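Local coordinates for protein TssK C (Escherichia coli, PDB 5M2Y) that forms part of the type VI secretion baseplate and, through this C-terminal domain, probably docks the baseplate onto the membrane complex, at residues S1-I6 against F125-T130; D29-V34 against Y90-L95; M14-L19 against A106-F111. One frame throughout, in Å; residues are numbered along the deposited sequence.

Interaction 1 (S1-I6 against F125-T130)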
# COMPACT_ATOMS: atom_id res chain seq x y z
N SER A 1 -11.48 -11.91 9.24
CA SER A 1 -12.59 -11.21 8.60
C SER A 1 -12.51 -11.32 7.09
O SER A 1 -11.74 -12.12 6.58
CB SER A 1 -12.69 -9.75 9.08
OG SER A 1 -12.07 -9.53 10.35
N ARG A 2 -13.34 -10.57 6.36
CA ARG A 2 -13.23 -10.63 4.92
C ARG A 2 -12.12 -9.73 4.43
O ARG A 2 -11.90 -8.69 4.96
CB ARG A 2 -14.52 -10.56 4.12
CG ARG A 2 -15.26 -9.31 4.16
CD ARG A 2 -16.71 -9.57 4.54
NE ARG A 2 -17.01 -8.70 5.65
CZ ARG A 2 -17.78 -7.65 5.55
NH1 ARG A 2 -18.37 -7.38 4.41
NH2 ARG A 2 -17.97 -6.88 6.59
N VAL A 3 -11.45 -10.23 3.42
CA VAL A 3 -10.31 -9.65 2.74
C VAL A 3 -10.68 -9.27 1.33
O VAL A 3 -11.27 -10.05 0.58
CB VAL A 3 -9.08 -10.58 2.76
CG1 VAL A 3 -7.84 -9.84 2.27
CG2 VAL A 3 -8.84 -11.16 4.13
N VAL A 4 -10.33 -8.04 0.98
CA VAL A 4 -10.57 -7.45 -0.32
C VAL A 4 -9.20 -7.22 -0.95
O VAL A 4 -8.40 -6.44 -0.42
CB VAL A 4 -11.39 -6.13 -0.22
CG1 VAL A 4 -11.64 -5.52 -1.59
CG2 VAL A 4 -12.71 -6.35 0.47
N PHE A 5 -8.93 -7.94 -2.06
CA PHE A 5 -7.71 -7.78 -2.82
C PHE A 5 -7.92 -6.56 -3.72
O PHE A 5 -8.93 -6.49 -4.43
CB PHE A 5 -7.44 -9.05 -3.65
CG PHE A 5 -6.22 -9.00 -4.53
CD1 PHE A 5 -4.99 -9.43 -4.06
CD2 PHE A 5 -6.32 -8.57 -5.85
CE1 PHE A 5 -3.86 -9.39 -4.89
CE2 PHE A 5 -5.19 -8.52 -6.67
CZ PHE A 5 -3.97 -8.94 -6.19
N ILE A 6 -6.98 -5.59 -3.67
CA ILE A 6 -7.05 -4.39 -4.49
C ILE A 6 -5.99 -4.52 -5.54
O ILE A 6 -4.81 -4.53 -5.22
CB ILE A 6 -6.95 -3.06 -3.67
CG1 ILE A 6 -8.20 -2.88 -2.80
CG2 ILE A 6 -6.80 -1.83 -4.57
CD1 ILE A 6 -7.88 -2.83 -1.40
N PHE A 125 -4.04 -5.50 0.03
CA PHE A 125 -5.17 -6.17 0.67
C PHE A 125 -5.80 -5.23 1.70
O PHE A 125 -5.09 -4.51 2.40
CB PHE A 125 -4.71 -7.43 1.43
CG PHE A 125 -4.08 -8.53 0.62
CD1 PHE A 125 -2.71 -8.54 0.38
CD2 PHE A 125 -4.84 -9.59 0.14
CE1 PHE A 125 -2.13 -9.57 -0.38
CE2 PHE A 125 -4.26 -10.61 -0.60
CZ PHE A 125 -2.91 -10.60 -0.86
N ALA A 126 -7.13 -5.27 1.81
CA ALA A 126 -7.87 -4.55 2.84
C ALA A 126 -8.63 -5.59 3.64
O ALA A 126 -9.20 -6.53 3.07
CB ALA A 126 -8.84 -3.54 2.23
N VAL A 127 -8.59 -5.43 4.94
CA VAL A 127 -9.30 -6.32 5.82
C VAL A 127 -10.46 -5.50 6.33
O VAL A 127 -10.28 -4.49 6.89
CB VAL A 127 -8.43 -6.82 6.95
CG1 VAL A 127 -9.21 -7.64 7.94
CG2 VAL A 127 -7.32 -7.66 6.38
N LEU A 128 -11.66 -5.96 6.05
CA LEU A 128 -12.83 -5.24 6.49
C LEU A 128 -13.07 -5.36 7.99
O LEU A 128 -12.97 -6.41 8.55
CB LEU A 128 -14.07 -5.68 5.72
CG LEU A 128 -13.93 -5.60 4.22
CD1 LEU A 128 -15.12 -6.09 3.44
CD2 LEU A 128 -13.55 -4.21 3.77
N ARG A 129 -13.37 -4.25 8.62
CA ARG A 129 -13.63 -4.23 10.05
C ARG A 129 -15.07 -4.63 10.34
O ARG A 129 -15.98 -4.23 9.63
CB ARG A 129 -13.33 -2.84 10.63
CG ARG A 129 -11.89 -2.43 10.49
CD ARG A 129 -11.50 -1.17 11.17
NE ARG A 129 -12.17 -0.03 10.59
CZ ARG A 129 -11.59 1.12 10.31
NH1 ARG A 129 -10.32 1.31 10.54
NH2 ARG A 129 -12.31 2.12 9.83
N THR A 130 -15.22 -5.42 11.39
CA THR A 130 -16.51 -5.92 11.92
C THR A 130 -17.75 -5.96 10.99
O THR A 130 -18.57 -5.04 10.97
CB THR A 130 -16.84 -5.23 13.25
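Val-4 and Ala-126 form a hydrogen-bonded antiparallel pair, with the axes of strands 3-6 and 125-128 at 157° and 4.6 Å apart at closest approach. Val-4 N donates to Ala-126 O at 2.8 Å, Ala-126 N returns a bond to Val-4 O, and Leu-128 N reaches Arg-2 O at 2.9 Å. The flanking pairs, Val-3 with Val-127 and Phe-5 with Phe-125, are non-hydrogen-bonded and put their side chains on the other face from Val-4 and Ala-126. There Phe-5 and Phe-125 make an edge-to-face (T-shaped) pair: the Phe-5 edge, led by CD1, is directed at the Phe-125 face, with centroids 5.5 Å apart and planes at 79°. Phe-5 holds CG anti to the backbone N (chi1 178°), whereas in Phe-125 CG is anti to the carbonyl carbon and beside the backbone N; the closest ring atoms are Phe-5 CD1 and Phe-125 CE2. Val-3 CG1 packs 3.7 Å from Phe-125 CD2. On the opposite face Ile-6 CD1 lies 3.8 Å from Ala-126 CB, and Val-4 CG2 meets Leu-128 CD1 at the same separation. That leucine methyl also sits over one face of the Arg-2 guanidinium, toward its rim, although Arg-2 is poorly ordered and its placement carries less weight. Phe-30 of the next strand touches both Ile-6 and Ala-126, so this face continues into the domain interior. The chemistry thus implies a chain-terminal pairing held by backbone bonds and apolar packing: the buried Val-4, Ile-6 and Ala-126 belong to the core, while Phe-5 itself is exposed, although its partner Phe-125 is buried.

Interaction 2 (D29-V34 against Y90-L95)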
# COMPACT_ATOMS: atom_id res chain seq x y z
N ASP A 29 -8.74 -1.68 7.02
CA ASP A 29 -7.32 -1.47 7.28
C ASP A 29 -6.58 -2.13 6.13
O ASP A 29 -7.03 -3.16 5.62
CB ASP A 29 -6.91 -2.05 8.62
CG ASP A 29 -7.63 -1.39 9.78
OD1 ASP A 29 -7.52 -0.14 9.92
OD2 ASP A 29 -8.26 -2.12 10.58
N PHE A 30 -5.49 -1.51 5.70
CA PHE A 30 -4.75 -1.94 4.52
C PHE A 30 -3.37 -2.50 4.81
O PHE A 30 -2.71 -2.07 5.74
CB PHE A 30 -4.63 -0.76 3.55
CG PHE A 30 -5.95 -0.22 3.05
CD1 PHE A 30 -6.65 0.73 3.78
CD2 PHE A 30 -6.47 -0.64 1.83
CE1 PHE A 30 -7.86 1.22 3.32
CE2 PHE A 30 -7.69 -0.13 1.38
CZ PHE A 30 -8.37 0.80 2.12
N TRP A 31 -2.96 -3.46 3.98
CA TRP A 31 -1.64 -4.10 4.05
C TRP A 31 -1.06 -4.26 2.67
O TRP A 31 -1.77 -4.57 1.72
CB TRP A 31 -1.71 -5.50 4.67
CG TRP A 31 -1.83 -5.52 6.15
CD1 TRP A 31 -0.83 -5.70 7.06
CD2 TRP A 31 -3.04 -5.41 6.89
NE1 TRP A 31 -1.35 -5.68 8.33
CE2 TRP A 31 -2.70 -5.49 8.26
CE3 TRP A 31 -4.39 -5.24 6.54
CZ2 TRP A 31 -3.66 -5.38 9.26
CZ3 TRP A 31 -5.33 -5.14 7.53
CH2 TRP A 31 -4.98 -5.24 8.88
N LEU A 32 0.26 -4.13 2.60
CA LEU A 32 1.02 -4.37 1.39
C LEU A 32 1.80 -5.68 1.53
O LEU A 32 2.36 -5.96 2.59
CB LEU A 32 2.00 -3.22 1.13
CG LEU A 32 1.43 -1.90 0.61
CD1 LEU A 32 2.48 -0.80 0.65
CD2 LEU A 32 0.85 -2.07 -0.81
N SER A 33 1.79 -6.48 0.47
CA SER A 33 2.57 -7.72 0.39
C SER A 33 3.63 -7.43 -0.67
O SER A 33 3.28 -6.96 -1.75
CB SER A 33 1.69 -8.90 0.00
OG SER A 33 2.46 -10.03 -0.38
N VAL A 34 4.90 -7.56 -0.31
CA VAL A 34 6.02 -7.16 -1.17
C VAL A 34 7.01 -8.29 -1.44
O VAL A 34 7.44 -8.97 -0.51
CB VAL A 34 6.76 -5.93 -0.56
CG1 VAL A 34 7.77 -5.33 -1.53
CG2 VAL A 34 5.79 -4.87 -0.06
N TYR A 90 5.51 -8.42 4.60
CA TYR A 90 4.21 -7.79 4.80
C TYR A 90 4.32 -6.52 5.60
O TYR A 90 5.17 -6.41 6.49
CB TYR A 90 3.20 -8.78 5.41
CG TYR A 90 2.99 -9.98 4.51
CD1 TYR A 90 3.84 -11.07 4.56
CD2 TYR A 90 1.97 -10.00 3.57
CE1 TYR A 90 3.68 -12.16 3.70
CE2 TYR A 90 1.80 -11.08 2.71
CZ TYR A 90 2.66 -12.16 2.78
OH TYR A 90 2.51 -13.23 1.92
N PHE A 91 3.51 -5.53 5.23
CA PHE A 91 3.53 -4.23 5.87
C PHE A 91 2.13 -3.69 6.05
O PHE A 91 1.31 -3.80 5.16
CB PHE A 91 4.33 -3.22 5.04
CG PHE A 91 5.74 -3.63 4.70
CD1 PHE A 91 6.00 -4.41 3.58
CD2 PHE A 91 6.81 -3.24 5.50
CE1 PHE A 91 7.31 -4.82 3.29
CE2 PHE A 91 8.12 -3.66 5.20
CZ PHE A 91 8.36 -4.45 4.10
N ALA A 92 1.87 -3.09 7.20
CA ALA A 92 0.60 -2.45 7.44
C ALA A 92 0.69 -0.99 7.06
O ALA A 92 1.74 -0.38 7.22
CB ALA A 92 0.24 -2.53 8.91
N LEU A 93 -0.41 -0.44 6.54
CA LEU A 93 -0.48 0.98 6.28
C LEU A 93 -1.16 1.60 7.50
O LEU A 93 -2.33 1.36 7.76
CB LEU A 93 -1.27 1.29 5.01
CG LEU A 93 -0.74 0.74 3.69
CD1 LEU A 93 -1.59 1.26 2.55
CD2 LEU A 93 0.73 1.11 3.46
N ASP A 94 -0.37 2.33 8.29
CA ASP A 94 -0.88 3.02 9.47
C ASP A 94 -1.27 4.40 8.95
O ASP A 94 -0.42 5.27 8.75
CB ASP A 94 0.19 3.09 10.58
CG ASP A 94 -0.33 3.60 11.92
OD1 ASP A 94 -1.48 4.06 11.98
OD2 ASP A 94 0.44 3.58 12.90
N LEU A 95 -2.57 4.56 8.66
CA LEU A 95 -3.10 5.79 8.10
C LEU A 95 -3.66 6.76 9.12
O LEU A 95 -4.37 6.35 10.04
CB LEU A 95 -4.18 5.46 7.06
CG LEU A 95 -3.82 4.48 5.93
CD1 LEU A 95 -5.06 4.06 5.13
CD2 LEU A 95 -2.73 5.05 5.02
O HOH W 1 -4.82 1.07 6.69
O HOH W 2 -3.32 -1.68 8.43
O HOH W 3 0.63 -12.72 0.04
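Leu-93 lies at the apolar centre, its two methyls divided between neighbours on strand 29-34: CD1 is 3.8 Å from Phe-30 CB, and CD2 is equally far from Leu-32 CD1. At one end Leu-95 CD1 approaches Phe-30 CD1 at 3.9 Å. At the other, Val-34 CG2 meets Phe-91 CD1 and CE1, the two side chains crossing at about a right angle. Phe-47 of helix 40-50 covers this face, touching Leu-32 and Val-34 and meeting the Phe-91 ring with planes at about 35°. The other face is more mixed. Trp-31 brings NE1 within 3.6 Å of Ala-92 CB, a packing contact, and Tyr-90 lays CE2 3.3 Å from Ser-33 OG. Between the faces run the backbone bonds: Leu-32 N to Phe-91 O, Phe-91 N to Leu-32 O, and Leu-93 N to Phe-30 O, this last donor tilted 32° from the carbonyl plane. Beyond it the strands part and water completes the pairing. One water accepts from Phe-30 N and donates to Leu-93 O at 2.7 Å; a second donates to Phe-30 O and, at longer range, to Leu-93 O, while lying over one face of the Trp-31 indole. At the polar edge a third water joins Tyr-90 OH, at 2.7 Å, to Ser-33 OG, which also hydrogen-bonds Asn-88 ND2. Axes at 148°, alternating side chains and a helix packed on the apolar face are characteristic of a twisted antiparallel sheet in an alpha+beta domain, with strand 28-35 lying between 121-128 and 89-95, and 89-95 between 28-35 and the outer strand 70-75.

Interaction 3 (M14-L19 against A106-F111)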
# COMPACT_ATOMS: atom_id res chain seq x y z
N MET A 14 5.43 3.80 -10.32
CA MET A 14 4.15 4.02 -9.64
C MET A 14 3.22 2.83 -9.69
O MET A 14 3.13 2.15 -10.70
CB MET A 14 3.43 5.26 -10.18
CG MET A 14 4.19 6.57 -10.01
SD MET A 14 4.66 6.95 -8.30
CE MET A 14 3.08 7.12 -7.48
N TRP A 15 2.52 2.58 -8.58
CA TRP A 15 1.53 1.52 -8.46
C TRP A 15 0.22 2.19 -8.10
O TRP A 15 0.18 2.98 -7.17
CB TRP A 15 1.91 0.54 -7.36
CG TRP A 15 3.21 -0.19 -7.61
CD1 TRP A 15 4.47 0.26 -7.37
CD2 TRP A 15 3.35 -1.52 -8.09
NE1 TRP A 15 5.40 -0.69 -7.71
CE2 TRP A 15 4.74 -1.81 -8.15
CE3 TRP A 15 2.45 -2.52 -8.48
CZ2 TRP A 15 5.23 -3.04 -8.56
CZ3 TRP A 15 2.93 -3.73 -8.91
CH2 TRP A 15 4.31 -3.98 -8.95
N GLU A 16 -0.84 1.91 -8.86
CA GLU A 16 -2.14 2.54 -8.59
C GLU A 16 -3.22 1.52 -8.39
O GLU A 16 -3.34 0.58 -9.17
CB GLU A 16 -2.51 3.52 -9.72
CG GLU A 16 -3.76 4.32 -9.45
CD GLU A 16 -4.01 5.48 -10.42
OE1 GLU A 16 -3.04 6.07 -10.93
OE2 GLU A 16 -5.19 5.83 -10.59
N GLY A 17 -4.03 1.72 -7.35
CA GLY A 17 -5.15 0.87 -7.01
C GLY A 17 -6.45 1.65 -6.95
O GLY A 17 -6.46 2.78 -6.48
N ALA A 18 -7.55 1.05 -7.44
CA ALA A 18 -8.87 1.67 -7.41
C ALA A 18 -9.56 1.28 -6.11
O ALA A 18 -9.53 0.10 -5.73
CB ALA A 18 -9.70 1.21 -8.61
N LEU A 19 -10.13 2.27 -5.41
CA LEU A 19 -10.80 2.04 -4.14
C LEU A 19 -12.30 2.32 -4.25
O LEU A 19 -12.86 3.03 -3.42
CB LEU A 19 -10.15 2.91 -3.04
CG LEU A 19 -8.66 2.72 -2.77
CD1 LEU A 19 -8.15 3.81 -1.84
CD2 LEU A 19 -8.36 1.29 -2.23
N ALA A 106 -11.16 10.06 -2.93
CA ALA A 106 -10.64 10.11 -4.30
C ALA A 106 -10.94 8.82 -5.05
O ALA A 106 -10.94 8.81 -6.28
CB ALA A 106 -9.15 10.37 -4.27
N GLY A 107 -11.20 7.75 -4.30
CA GLY A 107 -11.46 6.42 -4.83
C GLY A 107 -10.23 5.78 -5.44
O GLY A 107 -10.33 4.95 -6.34
N ARG A 108 -9.05 6.17 -4.90
CA ARG A 108 -7.75 5.76 -5.43
C ARG A 108 -6.61 5.84 -4.43
O ARG A 108 -6.63 6.65 -3.51
CB ARG A 108 -7.44 6.73 -6.57
CG ARG A 108 -6.32 6.35 -7.50
CD ARG A 108 -6.34 7.33 -8.65
NE ARG A 108 -5.94 8.67 -8.27
CZ ARG A 108 -4.80 9.27 -8.64
NH1 ARG A 108 -3.94 8.62 -9.41
NH2 ARG A 108 -4.54 10.49 -8.23
N CYS A 109 -5.59 5.02 -4.67
CA CYS A 109 -4.36 5.09 -3.90
C CYS A 109 -3.18 4.85 -4.84
O CYS A 109 -3.32 4.15 -5.84
CB CYS A 109 -4.37 4.12 -2.72
SG CYS A 109 -4.44 2.38 -3.20
N THR A 110 -2.04 5.46 -4.54
CA THR A 110 -0.84 5.30 -5.36
C THR A 110 0.37 5.10 -4.47
O THR A 110 0.41 5.62 -3.36
CB THR A 110 -0.59 6.50 -6.29
OG1 THR A 110 -0.26 7.64 -5.52
CG2 THR A 110 -1.76 6.82 -7.20
N PHE A 111 1.33 4.31 -4.96
CA PHE A 111 2.57 4.05 -4.23
C PHE A 111 3.74 4.17 -5.16
O PHE A 111 3.71 3.67 -6.28
CB PHE A 111 2.57 2.65 -3.59
CG PHE A 111 1.39 2.40 -2.70
CD1 PHE A 111 1.41 2.75 -1.36
CD2 PHE A 111 0.24 1.81 -3.21
CE1 PHE A 111 0.30 2.53 -0.55
CE2 PHE A 111 -0.87 1.58 -2.40
CZ PHE A 111 -0.83 1.94 -1.07
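Trp-15 presents the edge of its indole to Phe-111 O, which lies in the ring plane 3.7 Å from CD1, and the same carbonyl accepts the backbone N-H of Trp-15 at 2.8 Å. NE1 of that ring bonds Thr-113 OG1 beyond the strand pair, and Leu-8 and Gln-10 of the adjoining strand touch the side chain. The second flat group, the Arg-108 guanidinium, receives Glu-16 at its edge: OE1 stands 3.1 Å from NH1 in a salt bridge, with carboxylate and guanidinium planes 65° apart. Glu-16 CG is anti to the backbone N (chi1 -174°) and the chain stays extended beyond it, whereas Arg-108 bends at chi3 (69°). The position of Glu-16 OE2 is doubtful, so its weak bond to NH1 adds little evidence. Arg-108 NH2 has a second partner in Pro-56 O. Beside this ion pair, Glu-16 and Thr-110 lie side by side, with CG and CG2 3.9 Å apart. On the face of Trp-15 and Phe-111, Leu-19 CD1 packs 3.9 Å from Cys-109 CB. Reciprocal bonds join Trp-15 to Phe-111 and Gly-17 to Cys-109, and Leu-19 N bonds Gly-107 O at 2.8 Å from above the carbonyl plane. Gly-107, with positive phi, is the C-prime residue of the Schellman motif that ends helix 97-106 and leads straight into strand 108-111. The chemistry implies an antiparallel pairing with two unlike sides: a mainly apolar one with Trp-15, Cys-109, Leu-19 and Phe-111, and one where Glu-16 pairs beside Thr-110 with an arginine held from two directions, which probably limits its freedom to swing.

All three contacts belong to one antiparallel sheet, ordered 108-112, 14-18, 3-11, 121-128, 28-35, 89-95 through its middle. Interaction 1 has the central pair of these, and its segments are the two chain ends; interaction 3 is nested within the loop it closes, and interaction 2 within that of interaction 3. Centres lie about 11 Å (1 to 2), 16 Å (1 to 3) and 14 Å (2 to 3) apart. Backbone bonds between Val-127 and Asp-29 and between Phe-125 and Trp-31 join interactions 1 and 2. Leu-93 against Phe-111, and Phe-30 against Leu-19, connect interactions 2 and 3 through a shared core. Sequence-distant strands thus form one compact C-terminal domain.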